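Long-range contact in putative histidinol-phosphate aminotransferase (Erwinia carotovora atroseptica, PDB 3LY1), which probably acts as a pyridoxal-phosphate-dependent transaminase of the histidinol-phosphate aminotransferase subfamily: residues 183-187 with 265-270. Numbering follows the deposited sequence.
Sequences AEFVN and SKKSND
A polar, partly water-mediated contact ties N187 to K266 and D270, where the loop that follows strand 174-179 meets one side of the long helix 259-283. Both ends of the N187 amide are engaged. N187 OD1 accepts from K266 NZ at 2.7 Å, the ammonium nitrogen standing 26° out of the carbonyl plane. N187 ND2 donates to D270 OD1 at 3.1 Å. The second bond lies almost in the amide plane of N187 but reaches the carboxylate from above its plane, 40° out of it. K266 and D270, one helical turn apart, close the cycle: K266 NZ meets the syn lone pair of D270 OD2 at 2.7 Å in a salt bridge. The amide is thus fixed in rotation by a donor and an acceptor that are themselves paired. The K266 chain runs extended past the loop, K266 CD lying 3.6 Å from E184 O, and bends only at its last torsion (chi4 -58°) to bring NZ to this site.

In the fold type I architecture expected of this aminotransferase family, the loop leaves the central seven-stranded sheet after D179 and passes through Y182, which binds pyridoxal phosphate, and the F185 side chain lies about 4 Å from that of the cofactor-binding K213. Beside this cycle of hydrogen bonds, F185 packs against N269, F185 CD1 3.4 Å from N269 ND2, with the ring and amide planes inclined to each other. N269 ND2 also donates to G292 O, and D270 OD1 has a further salt bridge to R273. One water completes the seam: it donates to F185 O and to D270 OD1, each at 2.7 Å, and accepts from N269 ND2, so the backbone carbonyl of the loop is joined to two helix side chains at once.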
loop_
_atom_site.group_PDB
_atom_site.type_symbol
_atom_site.label_atom_id
_atom_site.label_comp_id
_atom_site.label_asym_id
_atom_site.label_seq_id
_atom_site.Cartn_x
_atom_site.Cartn_y
_atom_site.Cartn_z
ATOM N N ALA A 183 19.014 6.460 7.953
ATOM C CA ALA A 183 19.860 7.651 8.165
ATOM C C ALA A 183 19.909 8.122 9.627
ATOM O O ALA A 183 20.936 8.600 10.071
ATOM C CB ALA A 183 19.430 8.795 7.267
ATOM N N GLU A 184 18.844 7.935 10.393
ATOM C CA GLU A 184 18.858 8.386 11.788
ATOM C C GLU A 184 19.817 7.630 12.730
ATOM O O GLU A 184 20.142 8.112 13.813
ATOM C CB GLU A 184 17.437 8.403 12.366
ATOM C CG GLU A 184 16.502 9.442 11.709
ATOM C CD GLU A 184 15.773 8.960 10.449
ATOM O OE1 GLU A 184 16.101 7.891 9.902
ATOM O OE2 GLU A 184 14.863 9.682 9.987
ATOM N N PHE A 185 20.286 6.465 12.318
ATOM C CA PHE A 185 21.252 5.694 13.091
ATOM C C PHE A 185 22.685 6.198 12.913
ATOM O O PHE A 185 23.573 5.765 13.647
ATOM C CB PHE A 185 21.206 4.232 12.647
ATOM C CG PHE A 185 19.925 3.530 12.973
ATOM C CD1 PHE A 185 19.592 3.232 14.276
ATOM C CD2 PHE A 185 19.082 3.102 11.966
ATOM C CE1 PHE A 185 18.414 2.565 14.579
ATOM C CE2 PHE A 185 17.914 2.438 12.248
ATOM C CZ PHE A 185 17.566 2.165 13.562
ATOM N N VAL A 186 22.920 7.065 11.916
ATOM C CA VAL A 186 24.282 7.381 11.471
ATOM C C VAL A 186 25.053 8.159 12.550
ATOM O O VAL A 186 24.502 9.048 13.199
ATOM C CB VAL A 186 24.306 8.185 10.130
ATOM C CG1 VAL A 186 25.718 8.698 9.875
ATOM C CG2 VAL A 186 23.806 7.311 8.897
ATOM N N ASN A 187 26.320 7.783 12.753
ATOM C CA ASN A 187 27.236 8.543 13.635
ATOM C C ASN A 187 28.298 9.316 12.842
ATOM O O ASN A 187 28.819 10.294 13.306
ATOM C CB ASN A 187 27.900 7.584 14.636
ATOM C CG ASN A 187 26.939 7.168 15.751
ATOM O OD1 ASN A 187 26.505 8.006 16.541
ATOM N ND2 ASN A 187 26.558 5.888 15.777
ATOM N N SER A 265 15.996 4.657 20.743
ATOM C CA SER A 265 16.075 3.739 19.605
ATOM C C SER A 265 17.499 3.747 19.017
ATOM O O SER A 265 18.077 2.706 18.816
ATOM C CB SER A 265 14.998 4.103 18.560
ATOM O OG SER A 265 14.979 3.222 17.439
ATOM N N LYS A 266 18.087 4.915 18.808
ATOM C CA LYS A 266 19.472 5.012 18.317
ATOM C C LYS A 266 20.494 4.492 19.360
ATOM O O LYS A 266 21.394 3.695 19.049
ATOM C CB LYS A 266 19.824 6.469 17.962
ATOM C CG LYS A 266 21.302 6.668 17.693
ATOM C CD LYS A 266 21.632 7.982 17.062
ATOM C CE LYS A 266 23.051 7.957 16.529
ATOM N NZ LYS A 266 24.033 7.656 17.612
ATOM N N LYS A 267 20.341 4.945 20.603
ATOM C CA LYS A 267 21.291 4.596 21.668
ATOM C C LYS A 267 21.355 3.094 21.881
ATOM O O LYS A 267 22.454 2.533 21.975
ATOM C CB LYS A 267 20.928 5.293 22.978
ATOM C CG LYS A 267 21.914 4.971 24.135
ATOM C CD LYS A 267 21.496 5.608 25.484
ATOM C CE LYS A 267 22.678 5.733 26.491
ATOM N NZ LYS A 267 23.814 4.745 26.242
ATOM N N SER A 268 20.191 2.438 21.929
ATOM C CA SER A 268 20.136 0.980 22.079
ATOM C C SER A 268 20.829 0.291 20.897
ATOM O O SER A 268 21.578 -0.682 21.073
ATOM C CB SER A 268 18.693 0.483 22.232
ATOM O OG SER A 268 18.623 -0.945 22.269
ATOM N N ASN A 269 20.608 0.818 19.690
ATOM C CA ASN A 269 21.290 0.301 18.516
ATOM C C ASN A 269 22.810 0.419 18.646
ATOM O O ASN A 269 23.528 -0.514 18.269
ATOM C CB ASN A 269 20.846 1.031 17.260
ATOM C CG ASN A 269 21.402 0.398 16.002
ATOM O OD1 ASN A 269 21.129 -0.760 15.716
ATOM N ND2 ASN A 269 22.177 1.172 15.225
ATOM N N ASP A 270 23.276 1.560 19.151
ATOM C CA ASP A 270 24.705 1.812 19.331
ATOM C C ASP A 270 25.320 0.820 20.312
ATOM O O ASP A 270 26.413 0.324 20.077
ATOM C CB ASP A 270 24.960 3.242 19.851
ATOM C CG ASP A 270 24.706 4.337 18.786
ATOM O OD1 ASP A 270 24.859 4.081 17.560
ATOM O OD2 ASP A 270 24.390 5.480 19.187
HETATM O O HOH W 1 23.194 3.806 15.464
#